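Mll8374 protein (Mesorhizobium loti, PDB 3B5E) probably hydrolyses carboxylic ester bonds as a serine carboxylesterase of the alpha/beta-hydrolase fold, its natural substrate unknown. Local coordinates at residues A[141-153]-A[172-186]. Numbering follows the deposited sequence. Where two conformers were deposited one is given.
Sequences LLRPMPVLDHVPA and YGPFVPALVTLLSRH. With EDO (1,2-ethanediol), chain G; EDO (1,2-ethanediol), chain I.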
ATOM      1  N   LEU A 141       3.282  -2.561  -4.502  1.00 20.64           N
ATOM      2  CA  LEU A 141       2.723  -1.339  -5.023  1.00 18.20           C
ATOM      3  C   LEU A 141       2.085  -1.643  -6.383  1.00 20.32           C
ATOM      4  O   LEU A 141       2.790  -1.875  -7.375  1.00 17.92           O
ATOM      5  CB  LEU A 141       3.816  -0.263  -5.203  1.00 19.42           C
ATOM      6  CG  LEU A 141       4.695   0.078  -3.984  1.00 19.61           C
ATOM      7  CD1 LEU A 141       5.704   1.155  -4.333  1.00 18.73           C
ATOM      8  CD2 LEU A 141       3.898   0.506  -2.761  1.00 18.10           C
ATOM      9  N   LEU A 142       0.761  -1.624  -6.430  1.00 19.58           N
ATOM     10  CA  LEU A 142       0.029  -1.993  -7.644  1.00 20.03           C
ATOM     11  C   LEU A 142      -0.397  -0.709  -8.354  1.00 19.83           C
ATOM     12  O   LEU A 142      -1.112   0.114  -7.771  1.00 19.91           O
ATOM     13  CB  LEU A 142      -1.177  -2.847  -7.306  1.00 20.59           C
ATOM     14  CG  LEU A 142      -0.901  -4.126  -6.510  1.00 22.61           C
ATOM     15  CD1 LEU A 142      -2.199  -4.931  -6.342  1.00 21.91           C
ATOM     16  CD2 LEU A 142       0.222  -4.951  -7.145  1.00 19.54           C
ATOM     17  N   ARG A 143       0.074  -0.540  -9.592  1.00 20.08           N
ATOM     18  CA  ARG A 143      -0.183   0.654 -10.417  1.00 18.93           C
ATOM     19  C   ARG A 143       0.170   1.993  -9.730  1.00 16.95           C
ATOM     20  O   ARG A 143      -0.650   2.900  -9.690  1.00 18.71           O
ATOM     21  CB  ARG A 143      -1.608   0.683 -10.936  1.00 19.29           C
ATOM     22  CG  ARG A 143      -2.167  -0.644 -11.399  1.00 20.44           C
ATOM     23  CD  ARG A 143      -1.461  -1.185 -12.647  1.00 20.39           C
ATOM     24  NE  ARG A 143      -2.181  -2.385 -13.046  1.00 19.41           N
ATOM     25  CZ  ARG A 143      -2.002  -3.581 -12.501  1.00 19.59           C
ATOM     26  NH1 ARG A 143      -1.045  -3.812 -11.609  1.00 18.92           N
ATOM     27  NH2 ARG A 143      -2.769  -4.579 -12.879  1.00 21.10           N
ATOM     28  N   PRO A 144       1.412   2.128  -9.194  1.00 19.63           N
ATOM     29  CA  PRO A 144       1.832   3.324  -8.501  1.00 20.47           C
ATOM     30  C   PRO A 144       2.441   4.381  -9.435  1.00 19.88           C
ATOM     31  O   PRO A 144       2.670   4.118 -10.597  1.00 21.11           O
ATOM     32  CB  PRO A 144       2.932   2.800  -7.580  1.00 18.96           C
ATOM     33  CG  PRO A 144       3.586   1.732  -8.480  1.00 20.29           C
ATOM     34  CD  PRO A 144       2.482   1.106  -9.212  1.00 21.41           C
HETATM   35  N   MSE A 145       2.688   5.561  -8.890  1.00 20.54           N
HETATM   36  CA  MSE A 145       3.406   6.634  -9.555  1.00 20.40           C
HETATM   37  C   MSE A 145       4.086   7.481  -8.494  1.00 21.05           C
HETATM   38  O   MSE A 145       3.708   7.412  -7.341  1.00 21.83           O
HETATM   39  CB  MSE A 145       2.457   7.491 -10.419  1.00 21.15           C
HETATM   40  CG  MSE A 145       1.468   8.347  -9.646  1.00 20.76           C
HETATM   41 SE   MSE A 145       0.472   9.499 -10.827  0.75 17.84          SE
HETATM   42  CE  MSE A 145       1.902  10.699 -11.410  1.00 19.54           C
ATOM     43  N   PRO A 146       5.120   8.269  -8.873  1.00 22.08           N
ATOM     44  CA  PRO A 146       5.652   9.256  -7.940  1.00 22.19           C
ATOM     45  C   PRO A 146       4.627  10.356  -7.678  1.00 20.48           C
ATOM     46  O   PRO A 146       3.925  10.784  -8.597  1.00 17.94           O
ATOM     47  CB  PRO A 146       6.892   9.832  -8.675  1.00 22.19           C
ATOM     48  CG  PRO A 146       7.193   8.830  -9.789  1.00 22.45           C
ATOM     49  CD  PRO A 146       5.839   8.288 -10.162  1.00 20.16           C
ATOM     50  N   VAL A 147       4.530  10.757  -6.415  1.00 19.42           N
ATOM     51  CA  VAL A 147       3.554  11.767  -5.956  1.00 17.82           C
ATOM     52  C   VAL A 147       4.158  12.901  -5.122  1.00 18.59           C
ATOM     53  O   VAL A 147       3.515  13.932  -4.938  1.00 19.29           O
ATOM     54  CB  VAL A 147       2.381  11.130  -5.156  1.00 19.92           C
ATOM     55  CG1 VAL A 147       1.637  10.106  -6.023  1.00 17.37           C
ATOM     56  CG2 VAL A 147       2.842  10.450  -3.828  1.00 14.08           C
ATOM     57  N   LEU A 148       5.372  12.705  -4.600  1.00 20.42           N
ATOM     58  CA  LEU A 148       6.023  13.664  -3.734  1.00 22.03           C
ATOM     59  C   LEU A 148       6.874  14.571  -4.577  1.00 23.17           C
ATOM     60  O   LEU A 148       7.656  14.106  -5.375  1.00 23.24           O
ATOM     61  CB  LEU A 148       6.937  12.991  -2.710  1.00 22.38           C
ATOM     62  CG  LEU A 148       6.364  12.540  -1.383  1.00 27.44           C
ATOM     63  CD1 LEU A 148       7.527  11.965  -0.533  1.00 28.36           C
ATOM     64  CD2 LEU A 148       5.659  13.724  -0.701  1.00 19.73           C
ATOM     65  N   ASP A 149       6.735  15.868  -4.397  1.00 23.92           N
ATOM     66  CA  ASP A 149       7.565  16.808  -5.131  1.00 24.26           C
ATOM     67  C   ASP A 149       8.981  16.897  -4.568  1.00 26.62           C
ATOM     68  O   ASP A 149       9.928  17.047  -5.329  1.00 29.91           O
ATOM     69  CB  ASP A 149       6.963  18.217  -5.103  1.00 25.97           C
ATOM     70  CG  ASP A 149       5.671  18.336  -5.914  1.00 27.11           C
ATOM     71  OD1 ASP A 149       5.352  17.407  -6.709  1.00 33.23           O
ATOM     72  OD2 ASP A 149       4.981  19.378  -5.712  1.00 34.99           O
ATOM     73  N   HIS A 150       9.116  16.869  -3.254  1.00 28.29           N
ATOM     74  CA  HIS A 150      10.422  16.908  -2.625  1.00 30.38           C
ATOM     75  C   HIS A 150      10.544  15.652  -1.759  1.00 29.59           C
ATOM     76  O   HIS A 150       9.660  15.337  -0.949  1.00 32.26           O
ATOM     77  CB  HIS A 150      10.623  18.210  -1.837  1.00 33.03           C
ATOM     78  CG  HIS A 150      10.400  19.446  -2.663  1.00 43.59           C
ATOM     79  ND1 HIS A 150      11.077  19.688  -3.843  1.00 51.57           N
ATOM     80  CD2 HIS A 150       9.554  20.493  -2.496  1.00 48.28           C
ATOM     81  CE1 HIS A 150      10.667  20.834  -4.360  1.00 51.14           C
ATOM     82  NE2 HIS A 150       9.743  21.342  -3.563  1.00 51.24           N
ATOM     83  N   VAL A 151      11.607  14.891  -2.010  1.00 27.90           N
ATOM     84  CA  VAL A 151      11.835  13.626  -1.337  1.00 27.43           C
ATOM     85  C   VAL A 151      12.998  13.842  -0.401  1.00 25.53           C
ATOM     86  O   VAL A 151      14.022  14.359  -0.818  1.00 23.97           O
ATOM     87  CB  VAL A 151      12.159  12.512  -2.363  1.00 27.28           C
ATOM     88  CG1 VAL A 151      12.235  11.185  -1.685  1.00 29.48           C
ATOM     89  CG2 VAL A 151      11.102  12.493  -3.483  1.00 27.41           C
ATOM     90  N   PRO A 152      12.853  13.468   0.871  1.00 24.18           N
ATOM     91  CA  PRO A 152      14.016  13.555   1.734  1.00 25.15           C
ATOM     92  C   PRO A 152      15.055  12.496   1.364  1.00 24.40           C
ATOM     93  O   PRO A 152      14.738  11.573   0.637  1.00 24.59           O
ATOM     94  CB  PRO A 152      13.458  13.285   3.132  1.00 23.18           C
ATOM     95  CG  PRO A 152      12.025  13.051   2.973  1.00 26.21           C
ATOM     96  CD  PRO A 152      11.679  12.919   1.565  1.00 24.36           C
ATOM     97  N   ALA A 153      16.271  12.622   1.904  1.00 25.05           N
ATOM     98  CA  ALA A 153      17.382  11.711   1.598  1.00 23.14           C
ATOM     99  C   ALA A 153      17.240  10.455   2.424  1.00 23.24           C
ATOM    100  O   ALA A 153      18.139  10.093   3.166  1.00 26.95           O
ATOM    101  CB  ALA A 153      18.714  12.373   1.920  1.00 21.88           C
ATOM    102  N   TYR A 172      -1.229   6.003 -16.591  1.00 19.64           N
ATOM    103  CA  TYR A 172      -0.263   5.954 -15.487  1.00 19.91           C
ATOM    104  C   TYR A 172       0.985   5.111 -15.718  1.00 22.01           C
ATOM    105  O   TYR A 172       1.998   5.328 -15.023  1.00 21.31           O
ATOM    106  CB  TYR A 172      -0.977   5.479 -14.226  1.00 23.07           C
ATOM    107  CG  TYR A 172      -2.076   6.429 -13.860  1.00 22.43           C
ATOM    108  CD1 TYR A 172      -1.771   7.726 -13.478  1.00 22.43           C
ATOM    109  CD2 TYR A 172      -3.413   6.046 -13.899  1.00 26.44           C
ATOM    110  CE1 TYR A 172      -2.760   8.654 -13.156  1.00 28.73           C
ATOM    111  CE2 TYR A 172      -4.429   6.979 -13.585  1.00 31.96           C
ATOM    112  CZ  TYR A 172      -4.083   8.272 -13.201  1.00 31.52           C
ATOM    113  OH  TYR A 172      -5.035   9.201 -12.855  1.00 33.14           O
ATOM    114  N   GLY A 173       0.928   4.193 -16.690  1.00 22.56           N
ATOM    115  CA  GLY A 173       2.089   3.383 -17.079  1.00 23.47           C
ATOM    116  C   GLY A 173       3.417   4.125 -17.288  1.00 21.60           C
ATOM    117  O   GLY A 173       4.448   3.673 -16.812  1.00 21.48           O
ATOM    118  N   PRO A 174       3.408   5.274 -17.988  1.00 20.56           N
ATOM    119  CA  PRO A 174       4.631   6.049 -18.227  1.00 21.57           C
ATOM    120  C   PRO A 174       5.436   6.576 -17.027  1.00 21.47           C
ATOM    121  O   PRO A 174       6.608   6.947 -17.199  1.00 19.72           O
ATOM    122  CB  PRO A 174       4.130   7.250 -19.038  1.00 23.26           C
ATOM    123  CG  PRO A 174       2.855   6.868 -19.586  1.00 25.73           C
ATOM    124  CD  PRO A 174       2.233   5.930 -18.612  1.00 22.06           C
ATOM    125  N   PHE A 175       4.834   6.614 -15.834  1.00 21.29           N
ATOM    126  CA  PHE A 175       5.477   7.164 -14.664  1.00 21.43           C
ATOM    127  C   PHE A 175       6.183   6.091 -13.870  1.00 18.23           C
ATOM    128  O   PHE A 175       6.914   6.410 -12.932  1.00 18.70           O
ATOM    129  CB  PHE A 175       4.458   7.898 -13.761  1.00 22.62           C
ATOM    130  CG  PHE A 175       3.601   8.879 -14.502  1.00 23.86           C
ATOM    131  CD1 PHE A 175       4.193   9.964 -15.145  1.00 29.70           C
ATOM    132  CD2 PHE A 175       2.232   8.692 -14.597  1.00 25.89           C
ATOM    133  CE1 PHE A 175       3.439  10.879 -15.846  1.00 28.89           C
ATOM    134  CE2 PHE A 175       1.448   9.621 -15.285  1.00 25.63           C
ATOM    135  CZ  PHE A 175       2.071  10.714 -15.927  1.00 26.54           C
ATOM    136  N   VAL A 176       6.004   4.816 -14.235  1.00 19.58           N
ATOM    137  CA  VAL A 176       6.623   3.741 -13.470  1.00 17.62           C
ATOM    138  C   VAL A 176       8.177   3.722 -13.507  1.00 19.82           C
ATOM    139  O   VAL A 176       8.792   3.569 -12.455  1.00 18.71           O
ATOM    140  CB  VAL A 176       5.962   2.357 -13.760  1.00 20.80           C
ATOM    141  CG1 VAL A 176       6.689   1.239 -12.989  1.00 18.53           C
ATOM    142  CG2 VAL A 176       4.510   2.442 -13.371  1.00 23.24           C
ATOM    143  N   PRO A 177       8.833   3.909 -14.686  1.00 20.02           N
ATOM    144  CA  PRO A 177      10.291   3.980 -14.659  1.00 18.74           C
ATOM    145  C   PRO A 177      10.847   4.990 -13.644  1.00 20.00           C
ATOM    146  O   PRO A 177      11.791   4.652 -12.912  1.00 17.08           O
ATOM    147  CB  PRO A 177      10.642   4.323 -16.114  1.00 19.79           C
ATOM    148  CG  PRO A 177       9.573   3.623 -16.884  1.00 18.99           C
ATOM    149  CD  PRO A 177       8.331   3.875 -16.079  1.00 19.85           C
ATOM    150  N   ALA A 178      10.229   6.176 -13.546  1.00 18.24           N
ATOM    151  CA  ALA A 178      10.706   7.202 -12.605  1.00 18.33           C
ATOM    152  C   ALA A 178      10.644   6.697 -11.148  1.00 18.87           C
ATOM    153  O   ALA A 178      11.557   6.948 -10.356  1.00 20.43           O
ATOM    154  CB  ALA A 178       9.908   8.512 -12.788  1.00 19.24           C
ATOM    155  N   LEU A 179       9.582   5.956 -10.812  1.00 16.48           N
ATOM    156  CA  LEU A 179       9.430   5.413  -9.460  1.00 18.39           C
ATOM    157  C   LEU A 179      10.483   4.358  -9.181  1.00 17.95           C
ATOM    158  O   LEU A 179      11.027   4.306  -8.081  1.00 18.15           O
ATOM    159  CB  LEU A 179       8.033   4.819  -9.266  1.00 19.03           C
ATOM    160  CG  LEU A 179       7.665   4.489  -7.825  1.00 18.92           C
ATOM    161  CD1 LEU A 179       7.763   5.725  -6.853  1.00 18.97           C
ATOM    162  CD2 LEU A 179       6.286   3.798  -7.832  1.00 20.17           C
ATOM    163  N   VAL A 180      10.738   3.489 -10.160  1.00 20.34           N
ATOM    164  CA  VAL A 180      11.799   2.461 -10.036  1.00 18.57           C
ATOM    165  C   VAL A 180      13.173   3.090  -9.771  1.00 17.67           C
ATOM    166  O   VAL A 180      13.901   2.640  -8.897  1.00 20.22           O
ATOM    167  CB  VAL A 180      11.886   1.535 -11.286  1.00 20.34           C
ATOM    168  CG1 VAL A 180      13.155   0.648 -11.216  1.00 18.73           C
ATOM    169  CG2 VAL A 180      10.585   0.708 -11.389  1.00 13.90           C
ATOM    170  N   THR A 181      13.482   4.119 -10.541  1.00 17.17           N
ATOM    171  CA  THR A 181      14.721   4.863 -10.400  1.00 16.58           C
ATOM    172  C   THR A 181      14.802   5.486  -8.999  1.00 17.36           C
ATOM    173  O   THR A 181      15.826   5.359  -8.283  1.00 18.78           O
ATOM    174  CB  THR A 181      14.838   5.938 -11.524  1.00 14.85           C
ATOM    175  OG1 THR A 181      15.047   5.265 -12.768  1.00 23.09           O
ATOM    176  CG2 THR A 181      16.034   6.915 -11.259  1.00 19.02           C
ATOM    177  N   LEU A 182      13.731   6.145  -8.599  1.00 19.93           N
ATOM    178  CA  LEU A 182      13.689   6.824  -7.299  1.00 21.61           C
ATOM    179  C   LEU A 182      13.931   5.860  -6.134  1.00 20.10           C
ATOM    180  O   LEU A 182      14.770   6.111  -5.276  1.00 19.99           O
ATOM    181  CB  LEU A 182      12.335   7.514  -7.133  1.00 23.20           C
ATOM    182  CG  LEU A 182      12.095   8.294  -5.844  1.00 25.10           C
ATOM    183  CD1 LEU A 182      12.952   9.525  -5.827  1.00 24.66           C
ATOM    184  CD2 LEU A 182      10.596   8.628  -5.718  1.00 25.77           C
ATOM    185  N   LEU A 183      13.170   4.769  -6.080  1.00 20.27           N
ATOM    186  CA  LEU A 183      13.245   3.851  -4.948  1.00 20.17           C
ATOM    187  C   LEU A 183      14.598   3.129  -4.939  1.00 21.14           C
ATOM    188  O   LEU A 183      15.195   2.966  -3.885  1.00 19.62           O
ATOM    189  CB  LEU A 183      12.069   2.879  -4.955  1.00 20.07           C
ATOM    190  CG  LEU A 183      10.665   3.517  -4.804  1.00 20.92           C
ATOM    191  CD1 LEU A 183       9.536   2.463  -4.920  1.00 20.07           C
ATOM    192  CD2 LEU A 183      10.521   4.287  -3.488  1.00 19.43           C
ATOM    193  N   SER A 184      15.063   2.733  -6.127  0.50 20.94           N
ATOM    194  CA  SER A 184      16.390   2.144  -6.312  0.50 20.18           C
ATOM    195  C   SER A 184      17.481   3.071  -5.793  0.50 19.96           C
ATOM    196  O   SER A 184      18.317   2.661  -4.991  0.50 20.09           O
ATOM    197  CB  SER A 184      16.655   1.819  -7.794  0.50 19.89           C
ATOM    198  OG  SER A 184      17.846   1.055  -7.922  0.50 18.97           O
ATOM    199  N   ARG A 185      17.458   4.322  -6.236  1.00 20.87           N
ATOM    200  CA  ARG A 185      18.458   5.300  -5.819  1.00 21.22           C
ATOM    201  C   ARG A 185      18.505   5.465  -4.304  1.00 20.81           C
ATOM    202  O   ARG A 185      19.584   5.678  -3.751  1.00 21.26           O
ATOM    203  CB  ARG A 185      18.235   6.671  -6.450  1.00 20.17           C
ATOM    204  CG  ARG A 185      18.637   6.762  -7.914  1.00 27.21           C
ATOM    205  CD  ARG A 185      18.288   8.114  -8.505  1.00 29.33           C
ATOM    206  NE  ARG A 185      18.807   9.216  -7.701  1.00 34.65           N
ATOM    207  N   HIS A 186      17.366   5.320  -3.635  1.00 18.56           N
ATOM    208  CA  HIS A 186      17.314   5.464  -2.189  1.00 20.81           C
ATOM    209  C   HIS A 186      17.677   4.187  -1.454  1.00 20.72           C
ATOM    210  O   HIS A 186      17.719   4.153  -0.232  1.00 22.28           O
ATOM    211  CB  HIS A 186      15.945   5.970  -1.762  1.00 22.21           C
ATOM    212  CG  HIS A 186      15.770   7.431  -1.991  1.00 24.37           C
ATOM    213  ND1 HIS A 186      15.944   8.361  -0.993  1.00 24.29           N
ATOM    214  CD2 HIS A 186      15.501   8.130  -3.119  1.00 23.99           C
ATOM    215  CE1 HIS A 186      15.759   9.569  -1.494  1.00 24.87           C
ATOM    216  NE2 HIS A 186      15.485   9.455  -2.780  1.00 27.73           N
TER
HETATM  217  C1  EDO G 227      16.355  11.921  -5.156  1.00 43.17           C
HETATM  218  O1  EDO G 227      15.257  11.605  -4.298  1.00 38.00           O
HETATM  219  C2  EDO G 227      16.168  11.157  -6.442  1.00 41.51           C
HETATM  220  O2  EDO G 227      16.848   9.919  -6.264  1.00 51.47           O
HETATM  221  C1  EDO I 229      -2.529   7.358  -9.267  1.00 26.50           C
HETATM  222  O1  EDO I 229      -3.453   6.880  -8.305  1.00 32.87           O
HETATM  223  C2  EDO I 229      -1.881   6.188  -9.993  1.00 24.72           C
HETATM  224  O2  EDO I 229      -0.785   5.575  -9.278  1.00 17.62           O
HETATM  225  O   HOH W   1       1.417   2.873 -12.889  1.00 25.07           O
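Beside the probable active site of this alpha/beta-hydrolase fold, Met-145 meets Tyr-172 and Phe-175, in a contact that lays the chain leaving strand 138-142 along helix 176-185. Tyr-172 also touches His-199 of the likely Ser-119, His-199, Asp-169 triad. Met-145 is a selenomethionine whose chain bends at its last torsion (chi3 -68°), which brings CE over one face of the Phe-175 ring, a CH-pi contact 4.0 Å from CE to the ring centroid. Met-145 SE lies 3.9 Å from Tyr-172 CD1 and obliquely to both rings, a Met-aromatic contact with each. An ethanediol touches the selenium through its C1 and, with its C2, lies over one face of the Tyr-172 ring; its O2 is hydrogen-bonded to Arg-143 O, and the molecule also bonds Ser-119. A water donates to Pro-144 O and, weakly, to Tyr-172 O. Deeper in, Leu-179 crosses Pro-144 at about a right angle, CD2 pressed to Pro-144 CG at a tight 3.5 Å, while Leu-141 and Leu-183 meet tip to tip through their CD1 atoms. The Pro-146 ring rests on Phe-175 and Ala-178, its CD 3.5 Å from Phe-175 O and its CG against Ala-178 CB. At the far end the edge of the His-186 ring faces Pro-152 O, which lies 3.1 Å from CE1, and Val-151 CG1 comes in obliquely. His-186 ND1 is hydrogen-bonded to Thr-154 O, and His-186 NE2 shares a nearly straight 2.6 Å hydrogen bond with O1 of a second ethanediol. Were His-186 an alanine, Thr-154 O would probably lose this partner and a gap would open beside Val-151 and Pro-152. With no direct hydrogen bond between the two segments, their joint relies on apolar packing and the Met-aromatic contacts of Met-145, with one water as a polar link, weak on the Tyr-172 side.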